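16S rRNA (adenine(1408)-N(1))-methyltransferase (Escherichia coli, PDB 3MTE) methylates N1 of adenine 1408 in the 16S rRNA of assembled 30S subunits with S-adenosylmethionine, conferring resistance to aminoglycosides such as kanamycin, neomycin, apramycin and gentamicin. Local coordinates at residues A[5-10]-A[85-90]; A[28-33]-A[100-105]; A[106-111]-A[141-146]; A[179-184]-A[216-221]. All coordinates share one frame; numbering follows the deposited sequence.

Contact 1: A[5-10]-A[85-90]; sequences LILKGT and FVIAAA. With SAM (S-adenosylmethionine), chain C.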
# COMPACT_ATOMS: atom_id res chain seq x y z
N LEU A 5 10.76 10.73 -7.67
CA LEU A 5 9.82 11.36 -8.59
C LEU A 5 8.43 11.42 -8.00
O LEU A 5 7.90 10.40 -7.54
CB LEU A 5 9.74 10.59 -9.91
CG LEU A 5 10.92 10.63 -10.87
CD1 LEU A 5 10.56 9.78 -12.07
CD2 LEU A 5 11.25 12.05 -11.28
N ILE A 6 7.83 12.60 -8.03
CA ILE A 6 6.44 12.72 -7.64
C ILE A 6 5.59 13.24 -8.80
O ILE A 6 6.12 13.74 -9.80
CB ILE A 6 6.24 13.62 -6.40
CG1 ILE A 6 6.62 15.07 -6.71
CG2 ILE A 6 7.02 13.08 -5.19
CD1 ILE A 6 6.08 16.02 -5.67
N LEU A 7 4.28 13.12 -8.65
CA LEU A 7 3.33 13.57 -9.67
C LEU A 7 2.73 14.90 -9.25
O LEU A 7 2.22 15.04 -8.15
CB LEU A 7 2.23 12.52 -9.81
CG LEU A 7 1.55 12.32 -11.16
CD1 LEU A 7 2.59 12.18 -12.26
CD2 LEU A 7 0.65 11.11 -11.08
N LYS A 8 2.81 15.89 -10.14
CA LYS A 8 2.15 17.17 -9.94
C LYS A 8 1.23 17.34 -11.13
O LYS A 8 1.68 17.67 -12.23
CB LYS A 8 3.17 18.31 -9.88
CG LYS A 8 3.81 18.46 -8.51
CD LYS A 8 2.97 19.39 -7.65
CE LYS A 8 2.96 18.97 -6.19
NZ LYS A 8 2.03 19.86 -5.41
N GLY A 9 -0.05 17.06 -10.93
CA GLY A 9 -0.96 16.93 -12.05
C GLY A 9 -0.57 15.71 -12.87
O GLY A 9 -0.41 14.62 -12.32
N THR A 10 -0.38 15.90 -14.17
CA THR A 10 0.06 14.81 -15.04
C THR A 10 1.56 14.86 -15.29
O THR A 10 2.09 14.07 -16.07
CB THR A 10 -0.66 14.84 -16.40
OG1 THR A 10 -0.38 16.08 -17.06
CG2 THR A 10 -2.17 14.71 -16.22
N PHE A 85 1.91 11.77 -4.47
CA PHE A 85 2.02 10.48 -5.15
C PHE A 85 3.44 10.30 -5.64
O PHE A 85 3.97 11.12 -6.39
CB PHE A 85 1.03 10.40 -6.32
CG PHE A 85 -0.40 10.38 -5.89
CD1 PHE A 85 -0.87 9.37 -5.06
CD2 PHE A 85 -1.28 11.37 -6.30
CE1 PHE A 85 -2.20 9.33 -4.65
CE2 PHE A 85 -2.61 11.34 -5.89
CZ PHE A 85 -3.06 10.33 -5.06
N VAL A 86 4.06 9.21 -5.19
CA VAL A 86 5.43 8.89 -5.57
C VAL A 86 5.39 7.84 -6.67
O VAL A 86 4.67 6.83 -6.57
CB VAL A 86 6.21 8.37 -4.36
CG1 VAL A 86 7.56 7.81 -4.79
CG2 VAL A 86 6.40 9.49 -3.33
N ILE A 87 6.17 8.08 -7.73
CA ILE A 87 6.24 7.13 -8.83
C ILE A 87 7.44 6.20 -8.63
O ILE A 87 8.58 6.60 -8.84
CB ILE A 87 6.31 7.83 -10.20
CG1 ILE A 87 5.10 8.77 -10.39
CG2 ILE A 87 6.41 6.81 -11.34
CD1 ILE A 87 3.74 8.14 -10.04
N ALA A 88 7.18 4.98 -8.18
CA ALA A 88 8.25 4.03 -7.91
C ALA A 88 7.66 2.64 -7.78
O ALA A 88 6.45 2.48 -7.61
CB ALA A 88 8.99 4.41 -6.63
N ALA A 89 8.53 1.64 -7.88
CA ALA A 89 8.12 0.26 -7.66
C ALA A 89 8.72 -0.29 -6.36
O ALA A 89 9.75 0.20 -5.89
CB ALA A 89 8.54 -0.62 -8.84
N ALA A 90 8.08 -1.33 -5.82
CA ALA A 90 8.55 -2.01 -4.63
C ALA A 90 10.00 -2.48 -4.73
O ALA A 90 10.71 -2.52 -3.72
CB ALA A 90 7.62 -3.20 -4.30
N SAM C . -4.15 -0.49 -3.73
CA SAM C . -4.94 -0.47 -4.95
C SAM C . -6.43 -0.44 -4.64
OXT SAM C . -6.84 -0.74 -3.51
CB SAM C . -4.65 -1.69 -5.83
CG SAM C . -4.81 -1.38 -7.31
SD SAM C . -4.24 -2.73 -8.38
CE SAM C . -5.15 -4.13 -7.70
C5' SAM C . -2.58 -3.11 -7.79
C4' SAM C . -1.59 -1.95 -7.98
O4' SAM C . -0.31 -2.41 -7.60
C3' SAM C . -1.47 -1.44 -9.41
O3' SAM C . -1.65 -0.05 -9.45
C2' SAM C . -0.03 -1.69 -9.81
O2' SAM C . 0.50 -0.68 -10.66
C1' SAM C . 0.65 -1.79 -8.44
N9 SAM C . 1.87 -2.61 -8.54
C8 SAM C . 2.05 -3.77 -9.26
N7 SAM C . 3.33 -4.18 -9.07
C5 SAM C . 3.95 -3.30 -8.25
C6 SAM C . 5.24 -3.22 -7.75
N6 SAM C . 6.14 -4.15 -8.07
N1 SAM C . 5.57 -2.18 -6.92
C2 SAM C . 4.65 -1.20 -6.59
N3 SAM C . 3.37 -1.28 -7.09
C4 SAM C . 3.04 -2.31 -7.91
O HOH W 1 10.49 7.93 -7.06
O HOH W 2 1.72 14.23 -5.85
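A single beta bridge between I6 and V86 joins the N-terminal hairpin strand 5-8 to strand 83-87, the outermost strand on one side of the Rossmann-like methyltransferase sheet. The two strands run at 130° to each other, consistent with a pairing limited to one bridge, and two backbone bonds flank it. I87 N donates to L5 O over 2.9 Å, nearly straight at 169°, and L7 N donates to F85 O over 3.0 Å. Beyond these bonds, water takes over. One molecule accepts from L5 N and donates to I87 O; a second accepts from F85 N and donates to L7 O. Between them they extend the pairing where the strands diverge.

Branched and aliphatic residues suit the bridge because they pack without polar groups needing partners. The CG2 methyls of I6 and V86 meet obliquely at 4.1 Å, while I6 turns CG1 away, between its backbone N and carbonyl carbon (chi1 66°). L7 CB lies 4.3 Å from F85 CB. The leucine's CD2 reaches I87 CD1 only loosely. Past the strand, the chain runs on to the cofactor: A90 N gives an almost linear bond of 2.9 Å to SAM N1, and the small A90 side chain leaves its CB 3.5 Å from the same ring nitrogen.

On its other edge, strand 83-87 pairs with strand 52-58 through V86, whereas I6 bonds to V13 of strand 11-14. Helix 65-71 packs alongside, S68 touching L7 and I67 touching F85.

Contact 2: A[28-33]-A[100-105]; sequences DRVHID and IADSIS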
# COMPACT_ATOMS: atom_id res chain seq x y z
N ASP A 28 1.71 15.36 12.25
CA ASP A 28 2.09 14.50 13.35
C ASP A 28 2.37 13.07 12.87
O ASP A 28 3.22 12.38 13.42
CB ASP A 28 1.02 14.48 14.43
CG ASP A 28 1.05 15.72 15.32
OD1 ASP A 28 2.15 16.31 15.51
OD2 ASP A 28 -0.02 16.09 15.84
N ARG A 29 1.64 12.64 11.84
CA ARG A 29 1.78 11.28 11.34
C ARG A 29 1.93 11.22 9.83
O ARG A 29 1.44 12.10 9.11
CB ARG A 29 0.58 10.42 11.77
CG ARG A 29 0.55 10.14 13.26
CD ARG A 29 -0.55 9.15 13.62
NE ARG A 29 -0.08 8.18 14.60
CZ ARG A 29 0.13 6.89 14.34
NH1 ARG A 29 -0.09 6.40 13.12
NH2 ARG A 29 0.57 6.08 15.30
N VAL A 30 2.60 10.18 9.36
CA VAL A 30 2.77 9.91 7.93
C VAL A 30 2.33 8.49 7.60
O VAL A 30 2.72 7.54 8.27
CB VAL A 30 4.24 10.08 7.52
CG1 VAL A 30 4.44 9.69 6.06
CG2 VAL A 30 4.71 11.53 7.76
N HIS A 31 1.50 8.34 6.57
CA HIS A 31 1.08 7.01 6.13
C HIS A 31 1.55 6.75 4.71
O HIS A 31 1.43 7.62 3.85
CB HIS A 31 -0.44 6.90 6.16
CG HIS A 31 -0.94 5.57 5.69
ND1 HIS A 31 -0.95 4.46 6.50
CD2 HIS A 31 -1.38 5.15 4.47
CE1 HIS A 31 -1.38 3.41 5.81
NE2 HIS A 31 -1.66 3.81 4.58
N ILE A 32 2.08 5.55 4.45
CA ILE A 32 2.48 5.17 3.09
C ILE A 32 1.60 4.04 2.60
O ILE A 32 1.44 3.03 3.28
CB ILE A 32 3.96 4.73 3.01
CG1 ILE A 32 4.88 5.92 3.26
CG2 ILE A 32 4.25 4.06 1.64
CD1 ILE A 32 6.36 5.55 3.28
N ASP A 33 1.01 4.23 1.42
CA ASP A 33 0.22 3.17 0.77
C ASP A 33 0.98 2.71 -0.48
O ASP A 33 1.14 3.48 -1.43
CB ASP A 33 -1.17 3.71 0.41
CG ASP A 33 -2.10 2.65 -0.19
OD1 ASP A 33 -2.07 1.49 0.28
OD2 ASP A 33 -2.86 3.00 -1.12
N ILE A 100 10.29 6.83 7.47
CA ILE A 100 9.38 7.98 7.49
C ILE A 100 7.95 7.67 7.97
O ILE A 100 7.29 8.53 8.56
CB ILE A 100 9.35 8.68 6.10
CG1 ILE A 100 8.70 10.06 6.19
CG2 ILE A 100 8.63 7.85 5.07
CD1 ILE A 100 8.58 10.74 4.84
N ALA A 101 7.48 6.45 7.75
CA ALA A 101 6.06 6.14 7.95
C ALA A 101 5.69 5.70 9.36
O ALA A 101 6.35 4.85 9.94
CB ALA A 101 5.59 5.08 6.93
N ASP A 102 4.60 6.26 9.89
CA ASP A 102 4.00 5.77 11.13
C ASP A 102 3.12 4.56 10.88
O ASP A 102 2.82 3.78 11.80
CB ASP A 102 3.19 6.87 11.82
CG ASP A 102 4.05 8.07 12.20
OD1 ASP A 102 4.66 8.04 13.29
OD2 ASP A 102 4.13 9.02 11.40
N SER A 103 2.69 4.39 9.63
CA SER A 103 1.87 3.24 9.26
C SER A 103 2.03 3.00 7.76
O SER A 103 2.36 3.92 7.01
CB SER A 103 0.41 3.47 9.62
OG SER A 103 -0.09 4.68 9.07
N ILE A 104 1.79 1.78 7.32
CA ILE A 104 1.99 1.43 5.92
C ILE A 104 1.01 0.35 5.52
O ILE A 104 0.73 -0.56 6.30
CB ILE A 104 3.45 0.99 5.67
CG1 ILE A 104 3.63 0.44 4.26
CG2 ILE A 104 3.89 -0.04 6.71
CD1 ILE A 104 5.06 0.51 3.79
N SER A 105 0.45 0.46 4.31
CA SER A 105 -0.52 -0.51 3.82
C SER A 105 -0.14 -1.00 2.44
O SER A 105 0.45 -0.26 1.63
CB SER A 105 -1.92 0.11 3.78
OG SER A 105 -1.91 1.31 3.00
O HOH W 3 5.62 11.23 11.33
O HOH W 4 -0.13 6.93 10.42
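I100 and A101 meet V30 and I32 in an apolar patch before the parallel strand pairing begins. I32 CD1 touches both I100 CG2, 3.7 Å away, and A101 CB; the isoleucine side chains cross at about a right angle, and the small alanine lets the longer side chain lie close.

At D102 the chain turns a corner, and its carboxylate does the work of a strand backbone. With CG beside the backbone N (chi1 -61°), OD2 accepts from V30 N at 2.8 Å, on the anti side and 16° out of the carboxylate plane. In return D102 N donates to V30 O, so V30 is gripped at both polar backbone atoms. The R29 guanidinium lays a face over D102 CB, while D102 OD1 pairs with K133.

From S103 the register is regular, I32 N bonding to S103 O. Short hydroxyl side chains suit the face that S103 and S105 share with H31 and D33. H31, extended with CG anti to its backbone N, lays its ring between the two serines, and ND1 shares a 2.7 Å hydrogen bond with S103 OG. I104 turns to the other face, towards I32.

S105 N bonds to I32 O. Its hydroxyl OG accepts from H31 NE2 at 3.0 Å, 14° out of the ring plane, and this second bond fixes the ring's rotation. S105 OG in turn donates a hydrogen bond to D33 OD1, 2.7 Å away, from above the carboxylate plane, and D33 OD2 bonds to T36.

Such neighbouring parallel strands, 29-34 beside 101-107, form the centre of the Rossmann-like methyltransferase fold, with D33 close to the cofactor pocket.

Contact 3: A[106-111]-A[141-146]; sequences ILFPWG and VTTYSD. With SAM (S-adenosylmethionine), chain C.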
# COMPACT_ATOMS: atom_id res chain seq x y z
N ILE A 106 -0.46 -2.27 2.17
CA ILE A 106 -0.48 -2.79 0.80
C ILE A 106 -1.87 -3.38 0.62
O ILE A 106 -2.21 -4.38 1.25
CB ILE A 106 0.59 -3.87 0.57
CG1 ILE A 106 1.98 -3.36 0.94
CG2 ILE A 106 0.56 -4.34 -0.90
CD1 ILE A 106 3.10 -4.40 0.81
N LEU A 107 -2.69 -2.73 -0.20
CA LEU A 107 -4.11 -3.10 -0.34
C LEU A 107 -4.41 -3.68 -1.71
O LEU A 107 -4.22 -3.03 -2.73
CB LEU A 107 -5.00 -1.88 -0.14
CG LEU A 107 -4.77 -1.07 1.15
CD1 LEU A 107 -5.60 0.21 1.12
CD2 LEU A 107 -5.13 -1.91 2.38
N PHE A 108 -4.91 -4.92 -1.72
CA PHE A 108 -5.28 -5.61 -2.94
C PHE A 108 -4.16 -5.64 -3.98
O PHE A 108 -4.39 -5.33 -5.14
CB PHE A 108 -6.58 -5.02 -3.50
CG PHE A 108 -7.66 -4.87 -2.46
CD1 PHE A 108 -8.37 -5.97 -2.01
CD2 PHE A 108 -7.92 -3.62 -1.89
CE1 PHE A 108 -9.35 -5.83 -1.03
CE2 PHE A 108 -8.90 -3.48 -0.93
CZ PHE A 108 -9.61 -4.59 -0.49
N PRO A 109 -2.94 -5.99 -3.56
CA PRO A 109 -1.88 -6.06 -4.58
C PRO A 109 -2.18 -7.17 -5.58
O PRO A 109 -2.90 -8.13 -5.25
CB PRO A 109 -0.63 -6.42 -3.76
CG PRO A 109 -1.17 -7.17 -2.59
CD PRO A 109 -2.48 -6.50 -2.25
N TRP A 110 -1.62 -7.06 -6.77
CA TRP A 110 -1.74 -8.15 -7.74
C TRP A 110 -0.42 -8.41 -8.41
O TRP A 110 0.55 -7.71 -8.14
CB TRP A 110 -2.84 -7.87 -8.77
CG TRP A 110 -2.62 -6.68 -9.69
CD1 TRP A 110 -1.44 -6.05 -9.98
CD2 TRP A 110 -3.64 -6.01 -10.43
NE1 TRP A 110 -1.67 -5.01 -10.88
CE2 TRP A 110 -3.01 -4.97 -11.16
CE3 TRP A 110 -5.02 -6.17 -10.55
CZ2 TRP A 110 -3.73 -4.10 -11.99
CZ3 TRP A 110 -5.73 -5.31 -11.37
CH2 TRP A 110 -5.08 -4.30 -12.09
N GLY A 111 -0.38 -9.42 -9.28
CA GLY A 111 0.83 -9.72 -10.03
C GLY A 111 2.05 -9.88 -9.15
O GLY A 111 2.00 -10.52 -8.10
N VAL A 141 -3.70 -6.46 2.65
CA VAL A 141 -5.01 -7.07 2.36
C VAL A 141 -4.94 -7.74 1.00
O VAL A 141 -4.66 -7.08 0.00
CB VAL A 141 -6.13 -6.02 2.40
CG1 VAL A 141 -7.46 -6.66 2.06
CG2 VAL A 141 -6.20 -5.37 3.80
N THR A 142 -5.15 -9.06 0.95
CA THR A 142 -4.89 -9.81 -0.28
C THR A 142 -6.09 -10.65 -0.71
O THR A 142 -6.90 -11.04 0.11
CB THR A 142 -3.70 -10.77 -0.10
OG1 THR A 142 -3.96 -11.62 1.00
CG2 THR A 142 -2.40 -9.98 0.16
N THR A 143 -6.14 -10.91 -2.02
CA THR A 143 -7.12 -11.79 -2.65
C THR A 143 -6.59 -12.06 -4.07
O THR A 143 -5.75 -11.31 -4.58
CB THR A 143 -8.50 -11.11 -2.71
OG1 THR A 143 -9.49 -12.06 -3.15
CG2 THR A 143 -8.48 -9.93 -3.69
N TYR A 144 -7.04 -13.13 -4.71
CA TYR A 144 -6.69 -13.33 -6.12
C TYR A 144 -7.50 -12.37 -6.95
O TYR A 144 -8.69 -12.20 -6.71
CB TYR A 144 -6.98 -14.77 -6.57
CG TYR A 144 -6.15 -15.83 -5.88
CD1 TYR A 144 -4.77 -15.88 -6.05
CD2 TYR A 144 -6.76 -16.80 -5.08
CE1 TYR A 144 -4.02 -16.87 -5.43
CE2 TYR A 144 -6.01 -17.79 -4.47
CZ TYR A 144 -4.64 -17.81 -4.65
OH TYR A 144 -3.89 -18.80 -4.03
N SER A 145 -6.87 -11.72 -7.93
CA SER A 145 -7.56 -10.74 -8.77
C SER A 145 -8.59 -11.40 -9.69
O SER A 145 -9.64 -10.82 -9.96
CB SER A 145 -6.56 -9.97 -9.64
OG SER A 145 -5.64 -9.26 -8.83
N ASP A 146 -8.25 -12.57 -10.21
CA ASP A 146 -9.18 -13.35 -11.03
C ASP A 146 -8.73 -14.80 -11.10
O ASP A 146 -7.68 -15.14 -10.58
CB ASP A 146 -9.40 -12.74 -12.42
CG ASP A 146 -8.11 -12.56 -13.22
OD1 ASP A 146 -7.10 -13.25 -12.95
OD2 ASP A 146 -8.11 -11.71 -14.14
N SAM C . -4.15 -0.49 -3.73
CA SAM C . -4.94 -0.47 -4.95
C SAM C . -6.43 -0.44 -4.64
OXT SAM C . -6.84 -0.74 -3.51
CB SAM C . -4.65 -1.69 -5.83
CG SAM C . -4.81 -1.38 -7.31
SD SAM C . -4.24 -2.73 -8.38
CE SAM C . -5.15 -4.13 -7.70
C5' SAM C . -2.58 -3.11 -7.79
C4' SAM C . -1.59 -1.95 -7.98
O4' SAM C . -0.31 -2.41 -7.60
C3' SAM C . -1.47 -1.44 -9.41
O3' SAM C . -1.65 -0.05 -9.45
C2' SAM C . -0.03 -1.69 -9.81
O2' SAM C . 0.50 -0.68 -10.66
C1' SAM C . 0.65 -1.79 -8.44
N9 SAM C . 1.87 -2.61 -8.54
C8 SAM C . 2.05 -3.77 -9.26
N7 SAM C . 3.33 -4.18 -9.07
C5 SAM C . 3.95 -3.30 -8.25
C6 SAM C . 5.24 -3.22 -7.75
N6 SAM C . 6.14 -4.15 -8.07
N1 SAM C . 5.57 -2.18 -6.92
C2 SAM C . 4.65 -1.20 -6.59
N3 SAM C . 3.37 -1.28 -7.09
C4 SAM C . 3.04 -2.31 -7.91
O HOH W 5 -6.47 -7.54 -6.51
O HOH W 6 -4.94 -8.83 -3.84
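F108 and V141 lie side by side and point the same way, ring atom F108 CE1 3.7 Å from V141 CG1. The valine's other methyl, CG2, meets L107 CD2 at 3.9 Å across an oblique crossing, so one beta-branched residue serves two larger neighbours. Two backbone bonds flank V141: its N donates to I106 O, and its O accepts from F108 N over 2.8 Å. P109, which has no N-H to offer, rests its CD against that same V141 O and its CG near T142 CG2.

W110 holds CG between its backbone N and carbonyl carbon (chi1 64°), a rotation that lays one face of the indole against the cofactor. SAM SD sits 3.7 Å above the W110 ring plane and over its centre, while S145 OG lies at the ring edge, in plane. That hydroxyl bonds to E149 and also accepts from a water. W200 meets W110 edge-to-face.

L107 O accepts from the SAM amino group at 2.7 Å, and F108 O stands 2.9 Å from the transferable methyl, SAM CE. An indole face and a carbonyl oxygen beside a positively charged sulfonium would probably favour its charge electrostatically and help to hold the methyl in place.

Contact 4: A[179-184]-A[216-221]; sequences GFRIDD and SGHVSK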
# COMPACT_ATOMS: atom_id res chain seq x y z
N GLY A 179 11.09 -8.14 8.90
CA GLY A 179 10.84 -7.00 9.77
C GLY A 179 9.39 -6.69 10.06
O GLY A 179 9.05 -5.58 10.50
N PHE A 180 8.50 -7.65 9.82
CA PHE A 180 7.09 -7.49 10.16
C PHE A 180 6.63 -8.48 11.24
O PHE A 180 6.79 -9.69 11.08
CB PHE A 180 6.21 -7.65 8.90
CG PHE A 180 6.47 -6.60 7.85
CD1 PHE A 180 5.77 -5.41 7.87
CD2 PHE A 180 7.40 -6.82 6.85
CE1 PHE A 180 6.01 -4.44 6.90
CE2 PHE A 180 7.64 -5.86 5.87
CZ PHE A 180 6.94 -4.66 5.90
N ARG A 181 6.08 -7.96 12.33
CA ARG A 181 5.51 -8.79 13.38
C ARG A 181 4.00 -8.92 13.20
O ARG A 181 3.27 -7.96 13.43
CB ARG A 181 5.82 -8.21 14.76
CG ARG A 181 5.45 -9.13 15.92
CD ARG A 181 5.49 -8.40 17.27
NE ARG A 181 4.31 -7.57 17.49
CZ ARG A 181 4.32 -6.25 17.60
NH1 ARG A 181 5.46 -5.58 17.53
NH2 ARG A 181 3.18 -5.59 17.78
N ILE A 182 3.53 -10.10 12.80
CA ILE A 182 2.10 -10.31 12.63
C ILE A 182 1.38 -10.30 13.98
O ILE A 182 1.73 -11.08 14.87
CB ILE A 182 1.80 -11.64 11.90
CG1 ILE A 182 2.38 -11.61 10.49
CG2 ILE A 182 0.30 -11.92 11.88
CD1 ILE A 182 2.18 -12.91 9.72
N ASP A 183 0.38 -9.44 14.12
CA ASP A 183 -0.43 -9.36 15.33
C ASP A 183 -1.77 -10.03 15.13
O ASP A 183 -2.36 -10.57 16.07
CB ASP A 183 -0.70 -7.91 15.71
CG ASP A 183 0.48 -7.24 16.35
OD1 ASP A 183 1.44 -7.93 16.75
OD2 ASP A 183 0.43 -6.00 16.45
N ASP A 184 -2.26 -9.99 13.89
CA ASP A 184 -3.61 -10.46 13.60
C ASP A 184 -3.72 -10.96 12.17
O ASP A 184 -3.07 -10.43 11.27
CB ASP A 184 -4.58 -9.29 13.81
CG ASP A 184 -6.03 -9.70 13.72
OD1 ASP A 184 -6.74 -9.14 12.86
OD2 ASP A 184 -6.46 -10.57 14.50
N SER A 216 -2.13 -8.07 9.65
CA SER A 216 -1.73 -6.78 10.21
C SER A 216 -0.83 -6.95 11.42
O SER A 216 -0.78 -8.02 12.04
CB SER A 216 -2.96 -5.95 10.58
OG SER A 216 -3.69 -6.57 11.63
N GLY A 217 -0.11 -5.90 11.77
CA GLY A 217 0.71 -5.95 12.96
C GLY A 217 1.58 -4.72 12.99
O GLY A 217 1.16 -3.64 12.54
N HIS A 218 2.79 -4.86 13.51
CA HIS A 218 3.70 -3.73 13.58
C HIS A 218 5.06 -4.06 13.00
O HIS A 218 5.47 -5.22 12.97
CB HIS A 218 3.84 -3.25 15.03
CG HIS A 218 2.58 -2.65 15.57
ND1 HIS A 218 1.56 -3.41 16.10
CD2 HIS A 218 2.16 -1.36 15.60
CE1 HIS A 218 0.57 -2.61 16.47
NE2 HIS A 218 0.91 -1.37 16.17
N VAL A 219 5.76 -3.04 12.54
CA VAL A 219 7.06 -3.23 11.93
C VAL A 219 8.07 -3.43 13.05
O VAL A 219 8.19 -2.60 13.95
CB VAL A 219 7.44 -2.04 11.02
CG1 VAL A 219 8.87 -2.17 10.54
CG2 VAL A 219 6.47 -1.93 9.84
N SER A 220 8.77 -4.56 13.02
CA SER A 220 9.66 -4.93 14.12
C SER A 220 11.12 -4.78 13.75
O SER A 220 11.99 -4.83 14.61
CB SER A 220 9.38 -6.37 14.55
OG SER A 220 9.56 -7.26 13.45
N LYS A 221 11.39 -4.61 12.46
CA LYS A 221 12.76 -4.61 11.96
C LYS A 221 13.68 -3.63 12.69
O LYS A 221 14.90 -3.82 12.73
CB LYS A 221 12.78 -4.31 10.45
CG LYS A 221 14.14 -4.50 9.80
CD LYS A 221 14.10 -4.24 8.31
CE LYS A 221 15.50 -4.35 7.73
NZ LYS A 221 15.58 -3.86 6.33
O HOH W 7 -5.87 -8.46 10.42
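G179 closes the preceding helix in a Schellman motif and at once meets the end of strand 212-219. Its carbonyl oxygen takes two bonds, from S220 N at 2.7 Å and K221 N at 3.2 Å, both reaching it from the same face of the carbonyl plane. K221 CB packs 3.4 Å from G179 CA, an approach open to a residue without a side chain, and the positive phi also suits glycine.

F180 sends its ring alongside V219, with F180 CE1 3.9 Å from V219 CG2. These apolar residues face helix 122-129, and F138 and F140 meet the phenyl ring edge-to-face.

R181 exchanges backbone bonds with H218 in both directions. In the conformer described, its side chain leaves anti to the backbone N (chi1 -171°) and bends at chi3, which brings the guanidinium alongside the imidazole, their planes 21° apart. In this conformer D183 OD1 accepts from R181 NE through its syn lone pair, a salt bridge, while R181 NH1 pairs with E135. I182 points away, onto helix 169-177.

D183 OD2 receives H218 ND1 at 2.8 Å, nearly in the imidazole plane, so the aspartate's two oxygens link arginine and histidine. The arginine's nearby charge probably offsets the aspartate's pull on the ring. G217 opposite has no side chain to collide with R181 O and D183 N.

D184 N, together with D183 N, donates to S216 O, and S216 N returns a 3.0 Å bond to D184 O. Two residues facing one define a classic beta bulge, here in the antiparallel pair 180-188 and 212-219 at the edge of the methyltransferase sheet.

Overall arrangement
All four contacts belong to, or border, one seven-stranded sheet. Contact 1 lies at one outer strand and contact 4 at the other, their centres about 27 Å apart on opposite sides of the chain's centre. Contacts 2 and 3 share strand 101-107 and touch where D33 OD1 lies 3.8 Å from L107 CG, so the polar run of contact 2 leads straight to the cofactor-binding end of that strand. S-adenosylmethionine joins contacts 1 and 3: the first meets its adenine, the second its amino group and methyl. Contact 4 is remote, the F180 side chain about 13 Å from the ligand, and its strand 212-219 neighbours strand 136-142 of contact 3.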